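Long-range contacts in 4-amino-4-deoxy-L-arabinose transferase or related glycosyltransferases of PMT family (Cupriavidus metallidurans, PDB 5EZM), which probably transfers aminoarabinose from a lipid carrier to lipid A, as a membrane-embedded, zinc-binding glycosyltransferase of the GT-C fold: residues M51-V55 with L454-E458; A464-A470 with T492-L497. All blocks are in the same frame, centred on the assembly; numbering follows the deposited sequence.

How the contacts relate
Two contacts side by side show how a membrane domain is joined to the soluble domain that follows it. Contact 1 closes first along the chain, bringing the loop after helix 31-47 onto the junction of helices 435-456 and 458-465; helix 458-465 then runs from E458 in contact 1 to S465 in contact 2, where the turn after it packs on helix 493-497. Their centres lie about 14 Å apart, on the same side of the chain's centre. They also touch directly: L54 N of contact 1 lies 2.9 Å from Y496 OH of contact 2, a probable hydrogen bond, so the 51-55 loop bridges the transmembrane bundle and the C-terminal domain.

Contact 1 of 2, residues M51-V55 with L454-E458; sequences MRHLV and LLGHE. With MPG ([(Z)-octadec-9-enyl] (2R)-2,3-bis(oxidanyl)propanoate), chain N; MPG ([(Z)-octadec-9-enyl] (2R)-2,3-bis(oxidanyl)propanoate), chain B; MPG ([(Z)-octadec-9-enyl] (2R)-2,3-bis(oxidanyl)propanoate), chain X.
At the rim of the transmembrane bundle of this GT-C enzyme, among sites filled by MPG lipid, the irregular segment M51-V55 meets the junction between the end of helix 435-456 (L454, L455) and the start of helix 458-465 (E458). The CA atoms come closest at R52 and E458, 5.2 Å apart. R52 (phi/psi -136/144) and the residues up to V55 are extended, while L454-E458 keeps helical backbone angles. E458 grips H53 twice: H53 N donates to E458 OE1 (2.8 Å) and H53 ND1 to E458 OE2 (2.7 Å), so one carboxylate binds both backbone and imidazole. R52, with chi1 to chi3 m, t, m, lies along the helix end, its CD 3.2 Å from L454 O, with L454 CD1 over one guanidinium face. Its NH2 is hydrogen-bonded to the carbonyl of H156, while a water accepts from R52 NH1 (2.8 Å) and is hydrogen-bonded to H457 ND1 (2.8 Å), bridging the segments. M51 CE makes an apolar contact with L455 CD1 at 3.5 Å, and V55 CG2 is in van der Waals contact with the H457 ring edge at CE1, 3.8 Å away. Lipid chains lie alongside, with M51 CE 3.6 Å from C5 of MPG chain B and H457 CE1 3.7 Å from C1 of MPG chain N. A His-carboxylate hydrogen bond thus joins a loop to a helix-helix junction at the lipid-facing edge of the GT-C membrane bundle.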
loop_
_atom_site.group_PDB
_atom_site.type_symbol
_atom_site.label_atom_id
_atom_site.label_comp_id
_atom_site.label_asym_id
_atom_site.label_seq_id
_atom_site.Cartn_x
_atom_site.Cartn_y
_atom_site.Cartn_z
ATOM N N MET A 51 0.987 15.658 1.457
ATOM C CA MET A 51 1.691 16.506 0.504
ATOM C C MET A 51 1.581 16.003 -0.930
ATOM O O MET A 51 2.276 16.521 -1.812
ATOM C CB MET A 51 3.159 16.659 0.916
ATOM C CG MET A 51 3.310 17.370 2.256
ATOM S SD MET A 51 4.901 18.172 2.513
ATOM C CE MET A 51 5.895 16.802 3.078
ATOM N N ARG A 52 0.720 15.024 -1.191
ATOM C CA ARG A 52 0.463 14.556 -2.543
ATOM C C ARG A 52 -1.036 14.386 -2.734
ATOM O O ARG A 52 -1.742 13.982 -1.805
ATOM C CB ARG A 52 1.169 13.225 -2.832
ATOM C CG ARG A 52 2.671 13.228 -2.607
ATOM C CD ARG A 52 3.277 11.866 -2.927
ATOM N NE ARG A 52 2.720 10.800 -2.098
ATOM C CZ ARG A 52 1.793 9.936 -2.504
ATOM N NH1 ARG A 52 1.312 10.004 -3.739
ATOM N NH2 ARG A 52 1.344 9.001 -1.676
ATOM N N HIS A 53 -1.518 14.702 -3.931
ATOM C CA HIS A 53 -2.888 14.359 -4.269
ATOM C C HIS A 53 -3.011 12.854 -4.474
ATOM O O HIS A 53 -2.023 12.150 -4.700
ATOM C CB HIS A 53 -3.339 15.108 -5.520
ATOM C CG HIS A 53 -3.541 16.574 -5.303
ATOM N ND1 HIS A 53 -2.570 17.510 -5.588
ATOM C CD2 HIS A 53 -4.597 17.265 -4.816
ATOM C CE1 HIS A 53 -3.022 18.715 -5.292
ATOM N NE2 HIS A 53 -4.251 18.593 -4.819
ATOM N N LEU A 54 -4.244 12.362 -4.389
ATOM C CA LEU A 54 -4.483 10.925 -4.446
ATOM C C LEU A 54 -4.170 10.381 -5.834
ATOM O O LEU A 54 -4.600 10.940 -6.848
ATOM C CB LEU A 54 -5.929 10.609 -4.067
ATOM C CG LEU A 54 -6.337 10.938 -2.631
ATOM C CD1 LEU A 54 -7.765 10.500 -2.377
ATOM C CD2 LEU A 54 -5.387 10.283 -1.640
ATOM N N VAL A 55 -3.422 9.285 -5.873
ATOM C CA VAL A 55 -2.968 8.673 -7.115
ATOM C C VAL A 55 -3.860 7.471 -7.401
ATOM O O VAL A 55 -3.856 6.488 -6.651
ATOM C CB VAL A 55 -1.489 8.273 -7.032
ATOM C CG1 VAL A 55 -1.091 7.424 -8.234
ATOM C CG2 VAL A 55 -0.614 9.516 -6.930
ATOM N N LEU A 454 9.223 10.227 -3.417
ATOM C CA LEU A 454 7.782 10.003 -3.458
ATOM C C LEU A 454 7.021 11.321 -3.552
ATOM O O LEU A 454 6.095 11.455 -4.359
ATOM C CB LEU A 454 7.330 9.203 -2.233
ATOM C CG LEU A 454 5.837 8.854 -2.169
ATOM C CD1 LEU A 454 5.367 8.234 -3.473
ATOM C CD2 LEU A 454 5.533 7.932 -0.995
ATOM N N LEU A 455 7.401 12.307 -2.734
ATOM C CA LEU A 455 6.766 13.618 -2.814
ATOM C C LEU A 455 6.941 14.243 -4.191
ATOM O O LEU A 455 6.058 14.966 -4.663
ATOM C CB LEU A 455 7.334 14.542 -1.740
ATOM C CG LEU A 455 7.125 14.108 -0.290
ATOM C CD1 LEU A 455 7.821 15.075 0.647
ATOM C CD2 LEU A 455 5.643 14.009 0.041
ATOM N N GLY A 456 8.068 13.974 -4.852
ATOM C CA GLY A 456 8.266 14.489 -6.193
ATOM C C GLY A 456 7.263 13.945 -7.189
ATOM O O GLY A 456 6.939 14.610 -8.177
ATOM N N HIS A 457 6.752 12.736 -6.945
ATOM C CA HIS A 457 5.732 12.173 -7.820
ATOM C C HIS A 457 4.465 13.018 -7.862
ATOM O O HIS A 457 3.639 12.818 -8.758
ATOM C CB HIS A 457 5.391 10.746 -7.387
ATOM C CG HIS A 457 4.458 10.044 -8.322
ATOM N ND1 HIS A 457 3.112 9.898 -8.063
ATOM C CD2 HIS A 457 4.674 9.463 -9.527
ATOM C CE1 HIS A 457 2.541 9.248 -9.061
ATOM N NE2 HIS A 457 3.465 8.975 -9.964
ATOM N N GLU A 458 4.294 13.953 -6.922
ATOM C CA GLU A 458 3.162 14.872 -6.982
ATOM C C GLU A 458 3.134 15.649 -8.294
ATOM O O GLU A 458 2.053 16.007 -8.778
ATOM C CB GLU A 458 3.207 15.827 -5.786
ATOM C CG GLU A 458 2.340 17.066 -5.902
ATOM C CD GLU A 458 0.861 16.799 -5.683
ATOM O OE1 GLU A 458 0.430 15.632 -5.764
ATOM O OE2 GLU A 458 0.121 17.768 -5.423
HETATM C C2 MPG N . 4.447 5.688 -8.110
HETATM C C3 MPG N . 5.285 6.327 -7.010
HETATM C C4 MPG N . 6.776 6.190 -7.270
HETATM C C5 MPG N . 7.613 6.486 -6.015
HETATM C C6 MPG N . 9.071 6.027 -6.179
HETATM C C7 MPG N . 9.824 5.937 -4.839
HETATM C C8 MPG N . 11.172 5.190 -4.987
HETATM C C1 MPG N . 2.945 5.762 -7.815
HETATM C C2 MPG B . 11.659 16.473 2.760
HETATM C C3 MPG B . 10.435 15.962 3.511
HETATM C C4 MPG B . 9.509 17.086 3.950
HETATM C C5 MPG B . 8.787 16.752 5.264
HETATM C C6 MPG B . 8.412 18.010 6.064
HETATM C C1 MPG B . 12.950 15.787 3.216
HETATM C C2 MPG X . 6.731 20.650 -7.284
HETATM C C3 MPG X . 5.646 19.699 -6.797
HETATM C C4 MPG X . 6.151 18.698 -5.767
HETATM C C5 MPG X . 7.257 19.267 -4.862
HETATM C C6 MPG X . 8.003 18.178 -4.072
HETATM C C7 MPG X . 8.816 18.761 -2.899
HETATM C C8 MPG X . 9.653 17.695 -2.153
HETATM C C1 MPG X . 6.400 21.244 -8.655
HETATM O O HOH W 1 2.076 11.439 -5.987
#

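Contact 2 of 2, residues A464-A470 with T492-L497; sequences ASGADIA and TLPFYL
A467, A470, L493 and Y496 form the apolar centre where the turn following helix 458-465 meets helix 493-497. The A467 CB methyl sits over the face of the Y496 ring, 3.5 Å from its centroid and 5° off the normal, a nearly axial CH-pi contact, with Y496 chi1 m (-77°) and chi2 -76° setting the ring under the methyl. Three residues on, A470 CB packs on Y496 CB at 4.0 Å, L493 CD1 at 4.2 Å and L497 CD2 at 4.1 Å. Nearest CA pairs run S465-T492 (5.3 Å), G466-L493 (5.4 Å), A467-Y496 (6.0 Å) and A470-L497 (6.0 Å), so both segments advance in the same sense. G466 leaves helical geometry with positive phi (75/5); this favours glycine, and an ideal CB would come tightly within 3.5 Å of L493 CD1. L493, with chi1 t and chi2 p, brings CD1 to 3.4 Å from G466 O. Toward the polar edge, S465 OG (chi1 p) accepts from A467 N at 3.3 Å, forming an ST turn, and is also hydrogen-bonded to R462 O. T492 OG1 (chi1 p) donates to S465 O at 2.6 Å, while Y496 OH is hydrogen-bonded to E107 and to L54 N of the 51-55 loop. Small alanine and glycine residues therefore permit close approach, and the threonine hydroxyl satisfies a carbonyl where the helix gives way to the turn.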
loop_
_atom_site.group_PDB
_atom_site.type_symbol
_atom_site.label_atom_id
_atom_site.label_comp_id
_atom_site.label_asym_id
_atom_site.label_seq_id
_atom_site.Cartn_x
_atom_site.Cartn_y
_atom_site.Cartn_z
ATOM N N ALA A 464 -3.095 14.327 -12.760
ATOM C CA ALA A 464 -3.891 13.146 -13.064
ATOM C C ALA A 464 -5.064 12.994 -12.107
ATOM O O ALA A 464 -6.104 12.442 -12.486
ATOM C CB ALA A 464 -3.016 11.892 -13.026
ATOM N N SER A 465 -4.917 13.482 -10.874
ATOM C CA SER A 465 -5.962 13.312 -9.875
ATOM C C SER A 465 -7.227 14.081 -10.222
ATOM O O SER A 465 -8.306 13.716 -9.748
ATOM C CB SER A 465 -5.454 13.759 -8.505
ATOM O OG SER A 465 -5.260 15.160 -8.482
ATOM N N GLY A 466 -7.120 15.131 -11.031
ATOM C CA GLY A 466 -8.276 15.944 -11.333
ATOM C C GLY A 466 -8.709 16.861 -10.218
ATOM O O GLY A 466 -9.740 17.527 -10.350
ATOM N N ALA A 467 -7.957 16.920 -9.121
ATOM C CA ALA A 467 -8.313 17.811 -8.025
ATOM C C ALA A 467 -8.270 19.278 -8.436
ATOM O O ALA A 467 -8.961 20.099 -7.825
ATOM C CB ALA A 467 -7.384 17.573 -6.832
ATOM N N ASP A 468 -7.482 19.624 -9.456
ATOM C CA ASP A 468 -7.413 21.013 -9.901
ATOM C C ASP A 468 -8.732 21.459 -10.527
ATOM O O ASP A 468 -9.234 22.548 -10.227
ATOM C CB ASP A 468 -6.258 21.197 -10.888
ATOM C CG ASP A 468 -4.896 21.179 -10.211
ATOM O OD1 ASP A 468 -4.811 21.534 -9.015
ATOM O OD2 ASP A 468 -3.905 20.819 -10.882
ATOM N N ILE A 469 -9.313 20.631 -11.402
ATOM C CA ILE A 469 -10.571 20.992 -12.046
ATOM C C ILE A 469 -11.782 20.643 -11.193
ATOM O O ILE A 469 -12.918 20.887 -11.617
ATOM C CB ILE A 469 -10.713 20.317 -13.426
ATOM C CG1 ILE A 469 -11.086 18.844 -13.271
ATOM C CG2 ILE A 469 -9.426 20.477 -14.219
ATOM C CD1 ILE A 469 -11.330 18.142 -14.588
ATOM N N ALA A 470 -11.578 20.084 -10.000
ATOM C CA ALA A 470 -12.716 19.793 -9.130
ATOM C C ALA A 470 -13.458 21.054 -8.691
ATOM O O ALA A 470 -14.700 21.056 -8.744
ATOM C CB ALA A 470 -12.259 18.954 -7.930
ATOM N N THR A 492 -10.226 9.115 -8.866
ATOM C CA THR A 492 -9.851 10.200 -7.968
ATOM C C THR A 492 -10.807 11.379 -7.999
ATOM O O THR A 492 -11.044 11.995 -6.956
ATOM C CB THR A 492 -8.440 10.694 -8.299
ATOM O OG1 THR A 492 -8.387 11.101 -9.671
ATOM C CG2 THR A 492 -7.424 9.589 -8.060
ATOM N N LEU A 493 -11.360 11.717 -9.163
ATOM C CA LEU A 493 -12.226 12.890 -9.253
ATOM C C LEU A 493 -13.509 12.764 -8.435
ATOM O O LEU A 493 -13.882 13.754 -7.779
ATOM C CB LEU A 493 -12.549 13.193 -10.722
ATOM C CG LEU A 493 -13.391 14.449 -10.967
ATOM C CD1 LEU A 493 -12.633 15.689 -10.529
ATOM C CD2 LEU A 493 -13.788 14.556 -12.425
ATOM N N PRO A 494 -14.225 11.631 -8.425
ATOM C CA PRO A 494 -15.416 11.556 -7.560
ATOM C C PRO A 494 -15.110 11.785 -6.090
ATOM O O PRO A 494 -15.924 12.401 -5.391
ATOM C CB PRO A 494 -15.963 10.143 -7.824
ATOM C CG PRO A 494 -14.893 9.424 -8.556
ATOM C CD PRO A 494 -14.123 10.453 -9.301
ATOM N N PHE A 495 -13.954 11.324 -5.599
ATOM C CA PHE A 495 -13.585 11.597 -4.214
ATOM C C PHE A 495 -13.455 13.093 -3.972
ATOM O O PHE A 495 -14.000 13.625 -2.999
ATOM C CB PHE A 495 -12.276 10.892 -3.854
ATOM C CG PHE A 495 -11.761 11.232 -2.474
ATOM C CD1 PHE A 495 -12.238 10.563 -1.356
ATOM C CD2 PHE A 495 -10.803 12.218 -2.296
ATOM C CE1 PHE A 495 -11.764 10.873 -0.085
ATOM C CE2 PHE A 495 -10.323 12.534 -1.029
ATOM C CZ PHE A 495 -10.803 11.861 0.077
ATOM N N TYR A 496 -12.724 13.788 -4.847
ATOM C CA TYR A 496 -12.531 15.223 -4.661
ATOM C C TYR A 496 -13.832 15.995 -4.828
ATOM O O TYR A 496 -13.983 17.078 -4.252
ATOM C CB TYR A 496 -11.464 15.743 -5.620
ATOM C CG TYR A 496 -10.070 15.401 -5.162
ATOM C CD1 TYR A 496 -9.474 16.102 -4.124
ATOM C CD2 TYR A 496 -9.352 14.369 -5.756
ATOM C CE1 TYR A 496 -8.201 15.791 -3.690
ATOM C CE2 TYR A 496 -8.072 14.050 -5.328
ATOM C CZ TYR A 496 -7.507 14.766 -4.294
ATOM O OH TYR A 496 -6.241 14.461 -3.860
ATOM N N LEU A 497 -14.783 15.458 -5.593
ATOM C CA LEU A 497 -16.082 16.104 -5.722
ATOM C C LEU A 497 -17.038 15.752 -4.590
ATOM O O LEU A 497 -18.086 16.397 -4.471
ATOM C CB LEU A 497 -16.724 15.734 -7.061
ATOM C CG LEU A 497 -16.066 16.357 -8.290
ATOM C CD1 LEU A 497 -16.666 15.788 -9.558
ATOM C CD2 LEU A 497 -16.208 17.868 -8.256
#